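Local structure of phenol hydroxylase component phL (Pseudomonas stutzeri, 3U52) at residues T61-R66 against D209-L214; F99-K104 against V246-E251. The protein probably serves as the beta-type subunit of a multicomponent phenol hydroxylase, a bacterial monooxygenase that hydroxylates phenols. One frame throughout, in Å; residues are numbered along the deposited sequence.

Contact 1. Residues T61-R66 against D209-L214; sequences TRTAIR and DDWFEL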
loop_
_atom_site.group_PDB
_atom_site.type_symbol
_atom_site.label_atom_id
_atom_site.label_comp_id
_atom_site.label_asym_id
_atom_site.label_seq_id
_atom_site.Cartn_x
_atom_site.Cartn_y
_atom_site.Cartn_z
ATOM N N THR D 61 -1.538 11.154 -40.040
ATOM C CA THR D 61 -1.690 10.755 -41.425
ATOM C C THR D 61 -1.100 9.395 -41.764
ATOM O O THR D 61 -1.196 8.985 -42.917
ATOM C CB THR D 61 -1.240 11.896 -42.452
ATOM O OG1 THR D 61 0.183 12.130 -42.392
ATOM C CG2 THR D 61 -1.954 13.219 -42.123
ATOM N N ARG D 62 -0.538 8.672 -40.784
ATOM C CA ARG D 62 -0.118 7.254 -40.997
ATOM C C ARG D 62 -1.302 6.365 -41.292
ATOM O O ARG D 62 -1.132 5.248 -41.788
ATOM C CB ARG D 62 0.695 6.649 -39.838
ATOM C CG ARG D 62 2.103 7.155 -39.795
ATOM C CD ARG D 62 3.106 6.351 -38.886
ATOM N NE ARG D 62 4.420 6.795 -39.315
ATOM C CZ ARG D 62 5.053 7.839 -38.816
ATOM N NH1 ARG D 62 6.235 8.164 -39.331
ATOM N NH2 ARG D 62 4.538 8.519 -37.770
ATOM N N THR D 63 -2.500 6.865 -40.982
ATOM C CA THR D 63 -3.738 6.237 -41.426
ATOM C C THR D 63 -4.536 7.177 -42.335
ATOM O O THR D 63 -4.466 8.383 -42.192
ATOM C CB THR D 63 -4.605 5.758 -40.236
ATOM O OG1 THR D 63 -5.736 5.042 -40.732
ATOM C CG2 THR D 63 -5.062 6.879 -39.392
ATOM N N ALA D 64 -5.274 6.595 -43.266
ATOM C CA ALA D 64 -6.174 7.363 -44.156
ATOM C C ALA D 64 -7.458 7.793 -43.432
ATOM O O ALA D 64 -8.118 8.757 -43.837
ATOM C CB ALA D 64 -6.486 6.576 -45.439
ATOM N N ILE D 65 -7.817 7.068 -42.374
ATOM C CA ILE D 65 -8.923 7.453 -41.508
ATOM C C ILE D 65 -8.674 8.836 -40.939
ATOM O O ILE D 65 -7.545 9.186 -40.646
ATOM C CB ILE D 65 -9.108 6.442 -40.365
ATOM C CG1 ILE D 65 -9.550 5.072 -40.916
ATOM C CG2 ILE D 65 -10.126 6.944 -39.370
ATOM C CD1 ILE D 65 -10.984 5.042 -41.485
ATOM N N ARG D 66 -9.727 9.634 -40.813
ATOM C CA ARG D 66 -9.630 10.995 -40.282
ATOM C C ARG D 66 -10.570 11.185 -39.101
ATOM O O ARG D 66 -11.704 10.716 -39.127
ATOM C CB ARG D 66 -9.960 12.050 -41.374
ATOM C CG ARG D 66 -8.952 12.117 -42.527
ATOM C CD ARG D 66 -7.579 12.626 -42.067
ATOM N NE ARG D 66 -6.492 11.867 -42.716
ATOM C CZ ARG D 66 -5.619 12.421 -43.534
ATOM N NH1 ARG D 66 -5.702 13.723 -43.761
ATOM N NH2 ARG D 66 -4.663 11.706 -44.097
ATOM N N ASP D 209 0.537 -1.262 -44.280
ATOM C CA ASP D 209 1.081 0.037 -43.833
ATOM C C ASP D 209 0.133 0.855 -42.952
ATOM O O ASP D 209 0.575 1.545 -42.027
ATOM C CB ASP D 209 1.401 0.949 -45.048
ATOM C CG ASP D 209 2.658 0.526 -45.821
ATOM O OD1 ASP D 209 3.648 0.057 -45.194
ATOM O OD2 ASP D 209 2.644 0.681 -47.067
ATOM N N ASP D 210 -1.140 0.883 -43.303
ATOM C CA ASP D 210 -2.132 1.748 -42.652
ATOM C C ASP D 210 -2.507 1.118 -41.321
ATOM O O ASP D 210 -3.028 -0.022 -41.300
ATOM C CB ASP D 210 -3.395 1.862 -43.531
ATOM C CG ASP D 210 -4.375 2.905 -43.015
ATOM O OD1 ASP D 210 -4.757 2.835 -41.826
ATOM O OD2 ASP D 210 -4.762 3.830 -43.781
ATOM N N TRP D 211 -2.277 1.828 -40.215
ATOM C CA TRP D 211 -2.446 1.146 -38.921
ATOM C C TRP D 211 -3.921 0.887 -38.605
ATOM O O TRP D 211 -4.279 -0.129 -37.966
ATOM C CB TRP D 211 -1.718 1.867 -37.793
ATOM C CG TRP D 211 -2.238 3.237 -37.405
ATOM C CD1 TRP D 211 -1.719 4.436 -37.789
ATOM C CD2 TRP D 211 -3.351 3.541 -36.540
ATOM N NE1 TRP D 211 -2.444 5.473 -37.236
ATOM C CE2 TRP D 211 -3.451 4.958 -36.466
ATOM C CE3 TRP D 211 -4.267 2.765 -35.828
ATOM C CZ2 TRP D 211 -4.408 5.622 -35.655
ATOM C CZ3 TRP D 211 -5.240 3.428 -35.028
ATOM C CH2 TRP D 211 -5.305 4.838 -34.978
ATOM N N PHE D 212 -4.800 1.783 -39.017
ATOM C CA PHE D 212 -6.212 1.495 -38.776
ATOM C C PHE D 212 -6.743 0.339 -39.627
ATOM O O PHE D 212 -7.463 -0.525 -39.118
ATOM C CB PHE D 212 -7.142 2.709 -38.848
ATOM C CG PHE D 212 -8.399 2.499 -38.044
ATOM C CD1 PHE D 212 -8.451 2.916 -36.719
ATOM C CD2 PHE D 212 -9.499 1.782 -38.582
ATOM C CE1 PHE D 212 -9.611 2.690 -35.928
ATOM C CE2 PHE D 212 -10.652 1.530 -37.815
ATOM C CZ PHE D 212 -10.722 2.011 -36.478
ATOM N N GLU D 213 -6.320 0.288 -40.895
ATOM C CA GLU D 213 -6.587 -0.895 -41.720
ATOM C C GLU D 213 -6.118 -2.132 -40.945
ATOM O O GLU D 213 -6.853 -3.105 -40.812
ATOM C CB GLU D 213 -5.879 -0.814 -43.087
ATOM C CG GLU D 213 -6.267 -1.967 -44.035
ATOM C CD GLU D 213 -5.491 -1.982 -45.347
ATOM O OE1 GLU D 213 -5.660 -2.989 -46.088
ATOM O OE2 GLU D 213 -4.752 -1.013 -45.652
ATOM N N LEU D 214 -4.893 -2.069 -40.405
ATOM C CA LEU D 214 -4.340 -3.176 -39.635
ATOM C C LEU D 214 -5.152 -3.543 -38.384
ATOM O O LEU D 214 -5.409 -4.732 -38.155
ATOM C CB LEU D 214 -2.876 -2.908 -39.249
ATOM C CG LEU D 214 -2.075 -4.112 -38.772
ATOM C CD1 LEU D 214 -2.152 -5.333 -39.657
ATOM C CD2 LEU D 214 -0.647 -3.676 -38.551
#

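Contact 2. Residues F99-K104 against V246-E251; sequences FGFCEK and VSMLTE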
loop_
_atom_site.group_PDB
_atom_site.type_symbol
_atom_site.label_atom_id
_atom_site.label_comp_id
_atom_site.label_asym_id
_atom_site.label_seq_id
_atom_site.Cartn_x
_atom_site.Cartn_y
_atom_site.Cartn_z
ATOM N N PHE D 99 -3.729 -25.089 -15.268
ATOM C CA PHE D 99 -2.535 -25.764 -15.827
ATOM C C PHE D 99 -1.875 -26.754 -14.867
ATOM O O PHE D 99 -1.521 -27.859 -15.265
ATOM C CB PHE D 99 -1.505 -24.731 -16.404
ATOM C CG PHE D 99 -1.789 -24.352 -17.816
ATOM C CD1 PHE D 99 -2.760 -23.409 -18.114
ATOM C CD2 PHE D 99 -1.143 -25.020 -18.860
ATOM C CE1 PHE D 99 -3.075 -23.091 -19.433
ATOM C CE2 PHE D 99 -1.460 -24.726 -20.188
ATOM C CZ PHE D 99 -2.420 -23.766 -20.481
ATOM N N GLY D 100 -1.693 -26.359 -13.614
ATOM C CA GLY D 100 -1.106 -27.259 -12.608
ATOM C C GLY D 100 -1.961 -28.504 -12.371
ATOM O O GLY D 100 -1.433 -29.584 -12.252
ATOM N N PHE D 101 -3.272 -28.323 -12.306
ATOM C CA PHE D 101 -4.261 -29.398 -12.153
ATOM C C PHE D 101 -4.225 -30.402 -13.331
ATOM O O PHE D 101 -4.245 -31.594 -13.119
ATOM C CB PHE D 101 -5.614 -28.716 -12.049
ATOM C CG PHE D 101 -6.771 -29.624 -11.804
ATOM C CD1 PHE D 101 -7.148 -29.963 -10.494
ATOM C CD2 PHE D 101 -7.553 -30.064 -12.861
ATOM C CE1 PHE D 101 -8.274 -30.757 -10.266
ATOM C CE2 PHE D 101 -8.665 -30.867 -12.643
ATOM C CZ PHE D 101 -9.035 -31.201 -11.352
ATOM N N CYS D 102 -4.160 -29.917 -14.573
ATOM C CA CYS D 102 -4.114 -30.806 -15.739
ATOM C C CYS D 102 -2.775 -31.548 -15.793
ATOM O O CYS D 102 -2.733 -32.730 -16.103
ATOM C CB CYS D 102 -4.377 -30.034 -17.031
ATOM S SG CYS D 102 -6.060 -29.340 -17.137
ATOM N N GLU D 103 -1.699 -30.842 -15.455
ATOM C CA GLU D 103 -0.369 -31.395 -15.410
ATOM C C GLU D 103 -0.249 -32.468 -14.303
ATOM O O GLU D 103 0.194 -33.572 -14.594
ATOM C CB GLU D 103 0.680 -30.270 -15.269
ATOM C CG GLU D 103 2.094 -30.677 -14.831
ATOM C CD GLU D 103 2.911 -31.313 -15.939
ATOM O OE1 GLU D 103 3.973 -30.753 -16.309
ATOM O OE2 GLU D 103 2.495 -32.383 -16.442
ATOM N N LYS D 104 -0.675 -32.151 -13.074
ATOM C CA LYS D 104 -0.627 -33.113 -11.947
ATOM C C LYS D 104 -1.504 -34.352 -12.156
ATOM O O LYS D 104 -1.170 -35.420 -11.651
ATOM C CB LYS D 104 -0.996 -32.455 -10.594
ATOM C CG LYS D 104 0.065 -31.513 -10.070
ATOM C CD LYS D 104 -0.306 -30.840 -8.724
ATOM C CE LYS D 104 0.670 -29.660 -8.413
ATOM N NZ LYS D 104 1.148 -29.647 -6.971
ATOM N N VAL D 246 -9.306 -29.939 -22.279
ATOM C CA VAL D 246 -8.632 -28.710 -22.749
ATOM C C VAL D 246 -9.473 -27.441 -22.582
ATOM O O VAL D 246 -8.926 -26.370 -22.626
ATOM C CB VAL D 246 -8.130 -28.782 -24.234
ATOM C CG1 VAL D 246 -7.371 -30.068 -24.475
ATOM C CG2 VAL D 246 -9.281 -28.644 -25.175
ATOM N N SER D 247 -10.783 -27.561 -22.388
ATOM C CA SER D 247 -11.655 -26.410 -22.107
ATOM C C SER D 247 -11.230 -25.583 -20.892
ATOM O O SER D 247 -11.442 -24.384 -20.843
ATOM C CB SER D 247 -13.081 -26.859 -21.833
ATOM O OG SER D 247 -13.774 -27.161 -23.010
ATOM N N MET D 248 -10.700 -26.243 -19.879
ATOM C CA MET D 248 -10.322 -25.515 -18.699
ATOM C C MET D 248 -9.047 -24.748 -18.982
ATOM O O MET D 248 -8.781 -23.721 -18.337
ATOM C CB MET D 248 -10.201 -26.438 -17.470
ATOM C CG MET D 248 -9.089 -27.484 -17.515
ATOM S SD MET D 248 -9.110 -28.529 -15.980
ATOM C CE MET D 248 -10.433 -29.677 -16.303
ATOM N N LEU D 249 -8.277 -25.211 -19.965
ATOM C CA LEU D 249 -7.048 -24.493 -20.370
ATOM C C LEU D 249 -7.286 -23.291 -21.273
ATOM O O LEU D 249 -6.448 -22.419 -21.381
ATOM C CB LEU D 249 -6.033 -25.466 -20.968
ATOM C CG LEU D 249 -5.744 -26.690 -20.086
ATOM C CD1 LEU D 249 -4.746 -27.612 -20.789
ATOM C CD2 LEU D 249 -5.183 -26.242 -18.709
ATOM N N THR D 250 -8.450 -23.210 -21.895
ATOM C CA THR D 250 -8.715 -22.137 -22.844
ATOM C C THR D 250 -9.742 -21.174 -22.286
ATOM O O THR D 250 -10.294 -20.348 -23.018
ATOM C CB THR D 250 -9.211 -22.730 -24.188
ATOM O OG1 THR D 250 -10.322 -23.573 -23.910
ATOM C CG2 THR D 250 -8.090 -23.600 -24.855
ATOM N N GLU D 251 -10.030 -21.266 -20.984
ATOM C CA GLU D 251 -11.036 -20.375 -20.433
ATOM C C GLU D 251 -10.455 -18.953 -20.403
ATOM O O GLU D 251 -11.164 -17.987 -20.563
ATOM C CB GLU D 251 -11.505 -20.844 -19.026
ATOM C CG GLU D 251 -12.743 -20.078 -18.432
ATOM C CD GLU D 251 -14.102 -20.289 -19.156
ATOM O OE1 GLU D 251 -14.273 -21.219 -19.986
ATOM O OE2 GLU D 251 -15.030 -19.511 -18.865
#

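Contact 1. Residues T61-R66 against D209-L214
D210, the N-cap residue of helix 211-240, also holds the loop 61-66 through T63 and A64, with one carboxylate serving both. With CG anti to the backbone N (chi1 -171°), D210 brings OD1 to E213 N at 3.1 Å, a capping bond arriving from above the carboxylate plane. T63 OG1 donates to D210 OD1 at 2.7 Å, on its syn side and nearer the plane. D210 OD2 takes A64 N at 2.9 Å, nearly straight at 167°, again syn. Replaced by an alanine, this position would probably leave the T63 hydroxyl and the A64 amide without these acceptors, and the first turn of the helix without its side-chain cap. T63 also packs over one face of the W211 indole, CB 4.0 Å from the five-membered ring centroid, a CH-pi contact; R62 CB lies at the ring edge, 3.9 Å from W211 CD1. I65 CG1 meets F212 obliquely, 4.0 Å from its CB. The guanidinium of R62 leads off to D52 and the carbonyl of T56. Helix 126-143 touches W211 through I140 and D143, while helices 251-274 and 276-302 receive F212 on M267 and L282.

Contact 2. Residues F99-K104 against V246-E251
F99 and C102, on helix 81-105, meet L249 and M248 of the short, weakly bonded helix 246-249 in a buried contact made by side chains, with no hydrogen bond crossing it. The tight part centres on L249. Its CD2 methyl sits over the middle of the F99 ring, 3.8 Å from the centroid and 11° off the normal, a CH-pi contact on the ring face. L249 CD2 also touches C102 SG at 3.6 Å, so that it is wedged between an aromatic face and a thiol. C102 SG in turn meets M248 SD at 3.4 Å, sulfur against sulfur. The sulfur is placed by the M248 chain, which leaves the backbone with CG between N and the carbonyl carbon (chi1 66°) and runs extended to SD before bending at its last torsion. M248 SD also lies 3.8 Å from F101 CD2, oblique to the ring (centroid 4.9 Å), a Met-aromatic contact smaller and less face-on than that of L249 over F99. M248 is only partly exposed; the solvent side is at E103 and K104, both exposed. Helix 147-175 lines F99, with Y166 ring to ring, R169 in a cation-pi contact and I170 also touching L249. M248 packs on M248 of the second subunit, and F101 on E251 of that subunit.

Overall arrangement
Contacts 1 and 2 lie on opposite sides of the chain's centre, 39 Å apart between centres and about 22 Å between nearest atoms. Their segments alternate along the sequence, and each contact spans about 140 residues. Helix 211-240 relates them: its N-terminus belongs to contact 1, and F238, near its other end, packs on V246 of contact 2. Between these ends the helix carries Y227 and D232, which with Y257 of helix 251-274 are among the residues lying at bound xenon; neither contact supplies a pocket residue. Contact 2 also faces a second subunit, whereas contact 1 touches no other chain of the assembly.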